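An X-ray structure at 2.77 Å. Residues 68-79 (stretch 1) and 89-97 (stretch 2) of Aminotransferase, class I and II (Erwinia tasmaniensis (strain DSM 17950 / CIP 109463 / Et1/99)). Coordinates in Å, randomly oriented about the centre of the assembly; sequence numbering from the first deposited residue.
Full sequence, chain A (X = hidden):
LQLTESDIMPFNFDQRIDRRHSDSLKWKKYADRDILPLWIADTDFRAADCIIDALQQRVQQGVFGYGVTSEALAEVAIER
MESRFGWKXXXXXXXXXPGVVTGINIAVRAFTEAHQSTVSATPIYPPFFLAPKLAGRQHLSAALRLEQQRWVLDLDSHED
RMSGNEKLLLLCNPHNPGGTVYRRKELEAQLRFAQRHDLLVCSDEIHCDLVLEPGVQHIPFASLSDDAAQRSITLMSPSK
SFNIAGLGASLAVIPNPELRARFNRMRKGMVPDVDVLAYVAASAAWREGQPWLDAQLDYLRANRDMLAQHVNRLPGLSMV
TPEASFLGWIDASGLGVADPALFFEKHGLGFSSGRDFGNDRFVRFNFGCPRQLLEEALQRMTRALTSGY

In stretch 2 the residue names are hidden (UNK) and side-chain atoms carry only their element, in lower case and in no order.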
ATOM      1  N   VAL A  68       6.983  10.870   5.896  1.00 19.13           N
ATOM      2  CA  VAL A  68       6.401  10.723   7.217  1.00 20.11           C
ATOM      3  C   VAL A  68       4.889  10.835   7.094  1.00 26.01           C
ATOM      4  O   VAL A  68       4.351  11.305   6.088  1.00 30.09           O
ATOM      5  CB  VAL A  68       6.953  11.764   8.216  1.00 25.45           C
ATOM      6  CG1 VAL A  68       8.434  11.545   8.445  1.00 31.87           C
ATOM      7  CG2 VAL A  68       6.686  13.177   7.713  1.00 22.67           C
ATOM      8  N   THR A  69       4.191  10.396   8.138  1.00 22.29           N
ATOM      9  CA  THR A  69       2.741  10.516   8.162  1.00 22.61           C
ATOM     10  C   THR A  69       2.341  11.984   8.239  1.00 20.89           C
ATOM     11  O   THR A  69       2.966  12.780   8.945  1.00 24.91           O
ATOM     12  CB  THR A  69       2.157   9.744   9.343  1.00 26.24           C
ATOM     13  OG1 THR A  69       2.702  10.253  10.567  1.00 34.40           O
ATOM     14  CG2 THR A  69       2.489   8.261   9.223  1.00 19.80           C
ATOM     15  N   SER A  70       1.294  12.340   7.500  1.00 23.81           N
ATOM     16  CA  SER A  70       0.885  13.734   7.366  1.00 21.70           C
ATOM     17  C   SER A  70       0.289  14.234   8.675  1.00 27.63           C
ATOM     18  O   SER A  70      -0.767  13.761   9.107  1.00 34.46           O
ATOM     19  CB  SER A  70      -0.117  13.877   6.225  1.00 21.02           C
ATOM     20  OG  SER A  70      -0.710  15.164   6.229  1.00 19.52           O
ATOM     21  N   GLU A  71       0.966  15.191   9.313  1.00 27.29           N
ATOM     22  CA  GLU A  71       0.359  15.883  10.444  1.00 29.98           C
ATOM     23  C   GLU A  71      -0.813  16.745   9.996  1.00 28.01           C
ATOM     24  O   GLU A  71      -1.755  16.960  10.768  1.00 30.50           O
ATOM     25  CB  GLU A  71       1.400  16.737  11.167  1.00 36.83           C
ATOM     26  CG  GLU A  71       2.244  15.976  12.177  1.00 48.78           C
ATOM     27  CD  GLU A  71       3.301  16.849  12.829  1.00 64.25           C
ATOM     28  OE1 GLU A  71       4.079  17.495  12.095  1.00 62.24           O
ATOM     29  OE2 GLU A  71       3.350  16.897  14.076  1.00 74.23           O
ATOM     30  N   ALA A  72      -0.775  17.243   8.758  1.00 30.49           N
ATOM     31  CA  ALA A  72      -1.877  18.050   8.246  1.00 24.37           C
ATOM     32  C   ALA A  72      -3.135  17.211   8.057  1.00 26.14           C
ATOM     33  O   ALA A  72      -4.243  17.671   8.357  1.00 36.96           O
ATOM     34  CB  ALA A  72      -1.473  18.717   6.932  1.00 20.91           C
ATOM     35  N   LEU A  73      -2.985  15.980   7.561  1.00 24.47           N
ATOM     36  CA  LEU A  73      -4.143  15.106   7.394  1.00 22.45           C
ATOM     37  C   LEU A  73      -4.762  14.747   8.739  1.00 28.39           C
ATOM     38  O   LEU A  73      -5.990  14.750   8.886  1.00 28.32           O
ATOM     39  CB  LEU A  73      -3.743  13.842   6.633  1.00 23.68           C
ATOM     40  CG  LEU A  73      -4.826  12.773   6.467  1.00 21.07           C
ATOM     41  CD1 LEU A  73      -6.039  13.343   5.753  1.00 17.60           C
ATOM     42  CD2 LEU A  73      -4.277  11.570   5.717  1.00 23.37           C
ATOM     43  N   ALA A  74      -3.928  14.436   9.734  1.00 34.34           N
ATOM     44  CA  ALA A  74      -4.445  14.136  11.065  1.00 30.80           C
ATOM     45  C   ALA A  74      -5.146  15.341  11.674  1.00 30.22           C
ATOM     46  O   ALA A  74      -6.141  15.186  12.392  1.00 29.45           O
ATOM     47  CB  ALA A  74      -3.310  13.662  11.973  1.00 20.70           C
ATOM     48  N   GLU A  75      -4.652  16.548  11.392  1.00 30.07           N
ATOM     49  CA  GLU A  75      -5.271  17.751  11.935  1.00 35.93           C
ATOM     50  C   GLU A  75      -6.625  18.012  11.289  1.00 42.40           C
ATOM     51  O   GLU A  75      -7.613  18.287  11.981  1.00 40.54           O
ATOM     52  CB  GLU A  75      -4.337  18.947  11.744  1.00 35.98           C
ATOM     53  CG  GLU A  75      -4.894  20.276  12.236  1.00 53.91           C
ATOM     54  CD  GLU A  75      -5.254  21.216  11.099  1.00 66.92           C
ATOM     55  OE1 GLU A  75      -6.407  21.162  10.619  1.00 62.76           O
ATOM     56  OE2 GLU A  75      -4.379  22.003  10.677  1.00 62.92           O
ATOM     57  N   VAL A  76      -6.695  17.924   9.958  1.00 35.90           N
ATOM     58  CA  VAL A  76      -7.950  18.205   9.268  1.00 30.61           C
ATOM     59  C   VAL A  76      -8.965  17.095   9.516  1.00 32.86           C
ATOM     60  O   VAL A  76     -10.178  17.339   9.495  1.00 33.26           O
ATOM     61  CB  VAL A  76      -7.699  18.428   7.765  1.00 27.57           C
ATOM     62  CG1 VAL A  76      -7.220  17.148   7.096  1.00 27.02           C
ATOM     63  CG2 VAL A  76      -8.954  18.951   7.090  1.00 23.64           C
ATOM     64  N   ALA A  77      -8.500  15.868   9.762  1.00 35.19           N
ATOM     65  CA  ALA A  77      -9.426  14.785  10.075  1.00 32.71           C
ATOM     66  C   ALA A  77     -10.075  14.994  11.437  1.00 34.22           C
ATOM     67  O   ALA A  77     -11.275  14.751  11.601  1.00 35.75           O
ATOM     68  CB  ALA A  77      -8.703  13.438  10.025  1.00 26.84           C
ATOM     69  N   ILE A  78      -9.301  15.453  12.421  1.00 33.38           N
ATOM     70  CA  ILE A  78      -9.853  15.703  13.750  1.00 37.29           C
ATOM     71  C   ILE A  78     -10.860  16.847  13.703  1.00 36.09           C
ATOM     72  O   ILE A  78     -11.952  16.759  14.278  1.00 37.13           O
ATOM     73  CB  ILE A  78      -8.721  15.983  14.755  1.00 35.05           C
ATOM     74  CG1 ILE A  78      -7.903  14.713  15.002  1.00 29.87           C
ATOM     75  CG2 ILE A  78      -9.280  16.523  16.060  1.00 23.90           C
ATOM     76  CD1 ILE A  78      -6.741  14.911  15.946  1.00 35.97           C
ATOM     77  N   GLU A  79     -10.512  17.937  13.013  1.00 34.27           N
ATOM     78  CA  GLU A  79     -11.437  19.058  12.886  1.00 35.95           C
ATOM     79  C   GLU A  79     -12.708  18.655  12.150  1.00 33.63           C
ATOM     80  O   GLU A  79     -13.791  19.169  12.454  1.00 38.80           O
ATOM     81  CB  GLU A  79     -10.759  20.224  12.166  1.00 38.87           C
ATOM     82  CG  GLU A  79      -9.717  20.956  12.996  1.00 53.92           C
ATOM     83  CD  GLU A  79      -9.061  22.094  12.233  1.00 73.60           C
ATOM     84  OE1 GLU A  79      -9.225  22.156  10.996  1.00 75.13           O
ATOM     85  OE2 GLU A  79      -8.383  22.927  12.872  1.00 66.18           O
ATOM     86  N   UNK A  89     -11.659  13.793  18.431  1.00 42.12           N
ATOM     87  CA  UNK A  89     -10.718  12.705  18.197  1.00 33.31           C
ATOM     88  C   UNK A  89      -9.391  13.051  18.856  1.00 33.28           C
ATOM     89  O   UNK A  89      -8.873  14.159  18.678  1.00 33.58           O
ATOM     90  c   UNK A  89     -10.526  12.446  16.692  1.00 37.88           C
ATOM     91  c   UNK A  89     -12.276  10.626  16.570  1.00 35.82           C
ATOM     92  c   UNK A  89     -11.831  11.968  16.061  1.00 39.97           C
ATOM     93  c   UNK A  89      -9.422  11.426  16.456  1.00 30.95           C
ATOM     94  N   UNK A  90      -8.844  12.103  19.615  1.00 38.74           N
ATOM     95  CA  UNK A  90      -7.481  12.260  20.105  1.00 35.20           C
ATOM     96  C   UNK A  90      -6.490  11.877  19.008  1.00 35.72           C
ATOM     97  O   UNK A  90      -6.713  10.902  18.284  1.00 38.08           O
ATOM     98  c   UNK A  90      -7.108  12.207  22.624  1.00 47.29           C
ATOM     99  c   UNK A  90      -8.195  13.253  22.771  1.00 35.78           C
ATOM    100  c   UNK A  90      -7.248  11.401  21.345  1.00 36.49           C
ATOM    101  o   UNK A  90      -9.369  12.927  22.949  1.00 40.39           O
ATOM    102  n   UNK A  90      -7.810  14.521  22.687  1.00 31.35           N
ATOM    103  N   UNK A  91      -5.396  12.628  18.860  1.00 33.91           N
ATOM    104  CA  UNK A  91      -4.481  12.368  17.734  1.00 34.99           C
ATOM    105  C   UNK A  91      -3.881  10.971  17.734  1.00 32.16           C
ATOM    106  O   UNK A  91      -3.711  10.382  16.659  1.00 39.95           O
ATOM    107  c   UNK A  91      -3.406  13.451  17.907  1.00 28.48           C
ATOM    108  c   UNK A  91      -4.089  14.539  18.667  1.00 25.83           C
ATOM    109  c   UNK A  91      -5.022  13.838  19.610  1.00 34.01           C
ATOM    110  N   UNK A  92      -3.560  10.416  18.904  1.00 28.51           N
ATOM    111  CA  UNK A  92      -2.936   9.097  18.939  1.00 29.52           C
ATOM    112  C   UNK A  92      -3.906   7.973  18.596  1.00 34.07           C
ATOM    113  O   UNK A  92      -3.470   6.823  18.470  1.00 36.03           O
ATOM    114  o   UNK A  92      -3.328  11.087  21.490  1.00 40.86           O
ATOM    115  o   UNK A  92      -4.253  10.036  23.181  1.00 40.10           O
ATOM    116  c   UNK A  92      -2.304   8.837  20.311  1.00 28.41           C
ATOM    117  c   UNK A  92      -3.289   8.704  21.462  1.00 26.41           C
ATOM    118  c   UNK A  92      -3.651  10.038  22.087  1.00 40.54           C
ATOM    119  N   UNK A  93      -5.200   8.268  18.444  1.00 34.27           N
ATOM    120  CA  UNK A  93      -6.154   7.250  18.020  1.00 33.69           C
ATOM    121  C   UNK A  93      -6.001   6.891  16.549  1.00 27.71           C
ATOM    122  O   UNK A  93      -6.470   5.825  16.133  1.00 28.80           O
ATOM    123  c   UNK A  93      -7.588   7.721  18.269  1.00 33.93           C
ATOM    124  c   UNK A  93     -10.114   8.902  22.439  1.00 33.25           C
ATOM    125  c   UNK A  93     -10.364   8.881  19.620  1.00 34.81           C
ATOM    126  c   UNK A  93     -11.260   9.330  21.826  1.00 34.47           C
ATOM    127  c   UNK A  93      -9.180   8.437  20.216  1.00 36.41           C
ATOM    128  c   UNK A  93      -7.162   7.660  20.794  1.00 37.94           C
ATOM    129  c   UNK A  93      -7.944   7.924  19.707  1.00 35.53           C
ATOM    130  c   UNK A  93     -11.392   9.323  20.433  1.00 31.14           C
ATOM    131  n   UNK A  93      -7.836   7.978  21.949  1.00 40.91           N
ATOM    132  c   UNK A  93      -9.078   8.456  21.621  1.00 36.43           C
ATOM    133  N   UNK A  94      -5.362   7.748  15.759  1.00 30.69           N
ATOM    134  CA  UNK A  94      -5.332   7.572  14.315  1.00 32.98           C
ATOM    135  C   UNK A  94      -4.243   6.591  13.897  1.00 30.21           C
ATOM    136  O   UNK A  94      -3.146   6.574  14.462  1.00 29.90           O
ATOM    137  c   UNK A  94      -7.550   9.491  13.505  1.00 27.70           C
ATOM    138  c   UNK A  94      -6.169   9.989  13.898  1.00 24.52           C
ATOM    139  c   UNK A  94      -5.112   8.918  13.623  1.00 27.48           C
ATOM    140  c   UNK A  94      -5.835  11.274  13.163  1.00 25.85           C
ATOM    141  N   UNK A  95      -4.565   5.767  12.902  1.00 31.47           N
ATOM    142  CA  UNK A  95      -3.612   4.869  12.254  1.00 32.94           C
ATOM    143  C   UNK A  95      -3.879   4.964  10.758  1.00 29.53           C
ATOM    144  O   UNK A  95      -4.952   4.566  10.291  1.00 29.09           O
ATOM    145  c   UNK A  95      -3.446   3.308  14.223  1.00 24.18           C
ATOM    146  c   UNK A  95      -2.798   2.516  11.947  1.00 24.21           C
ATOM    147  c   UNK A  95      -3.738   3.414  12.734  1.00 26.76           C
ATOM    148  N   UNK A  96      -2.915   5.491  10.006  1.00 31.57           N
ATOM    149  CA  UNK A  96      -3.101   5.697   8.577  1.00 25.86           C
ATOM    150  C   UNK A  96      -2.806   4.418   7.803  1.00 25.31           C
ATOM    151  O   UNK A  96      -1.860   3.688   8.112  1.00 26.29           O
ATOM    152  c   UNK A  96      -3.976  10.075   8.924  1.00 33.58           C
ATOM    153  c   UNK A  96      -1.978   9.944  10.231  1.00 30.71           C
ATOM    154  c   UNK A  96      -2.210   6.835   8.084  1.00 26.05           C
ATOM    155  c   UNK A  96      -2.529   8.164   8.708  1.00 31.32           C
ATOM    156  c   UNK A  96      -1.685   8.721   9.653  1.00 33.03           C
ATOM    157  c   UNK A  96      -3.676   8.854   8.349  1.00 31.95           C
ATOM    158  c   UNK A  96      -3.124  10.621   9.865  1.00 34.84           C
ATOM    159  N   UNK A  97      -3.623   4.154   6.788  1.00 25.35           N
ATOM    160  CA  UNK A  97      -3.573   2.917   6.027  1.00 25.61           C
ATOM    161  C   UNK A  97      -3.666   3.224   4.541  1.00 31.58           C
ATOM    162  O   UNK A  97      -4.225   4.257   4.151  1.00 29.48           O
ATOM    163  c   UNK A  97      -6.149   1.027   8.250  1.00 28.34           C
ATOM    164  c   UNK A  97      -3.732   0.396   8.103  1.00 20.95           C
ATOM    165  c   UNK A  97      -4.752   1.501   7.879  1.00 24.48           C
ATOM    166  c   UNK A  97      -4.718   1.971   6.425  1.00 30.24           C
TER

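Position 89 carries four side-chain carbons, forked at the first, with one arm two carbons long. The fork at CB has unequal arms. Its CB lies 3.9 Å from CG1 of Ile78, and its backbone O is 3.5 Å from CD1 of the same residue; CA-to-CB points toward the helix, but the end of the side chain leads away. This is Ile89.

Position 90 has three carbons, the third bearing one oxygen and one nitrogen: an amide on a two-carbon linker. Its CA-to-CB bond points away from stretch 1, and the side chain makes no contact with stretch 1. The residue is Gln90.

At position 91 three carbons close a ring onto the backbone N. One ring carbon approaches CD1 of Ile78. Among the standard residues only proline closes such a ring: Pro91, its CG 3.8 Å from Ile78 CD1.

Position 92 has three carbons, the third carrying two oxygens, and touches nothing on stretch 1. A carboxylate at that distance from the backbone gives Glu92.

Position 93 shows one carbon followed by fused five- and six-membered rings holding eight carbons and one nitrogen, an indole, again without contact to stretch 1. It is Trp93, whose N donates to Gln90 O at 3.0 Å in the turn leading into the strand.

Position 94 has four carbons forked at the second, and one terminal carbon reaches the methyl of Ala74. The late fork identifies Leu94; its CD1 is 3.7 Å from Ala74 CB and 4.4 Å from Ile78 CG1.

Position 95 has one carbon carrying two others and lies out of reach of the helix: Val95.

Position 96 has one carbon and a six-carbon ring with no heteroatom, packed near Thr69, Ser70, Leu73 and Ala74. With no hydroxyl oxygen attached to the ring, the residue is Phe96 rather than tyrosine. Ala74 CB meets the ring edge near its plane, 3.7 Å from CZ, while Leu73 CD2 lies 3.6 Å from CE1.

Position 97 has four carbons forked at the second and makes no contact: Leu97.

The contact is apolar packing, burying 413 Å² with no hydrogen bond across it. Within the strand, Leu94 and Phe96 point toward the helix while Val95 and Leu97 are out of reach, the alternation expected of an extended chain. Phe96 covers the start of the helix, where Ser70 OG accepts from Leu73 N at 2.8 Å in a capping bond. Ala74 bridges Phe96 and Leu94, and Ile78, one turn later, extends the packing to Pro91 and Ile89.

Stretch 2 89-97: IQPEWLVFL
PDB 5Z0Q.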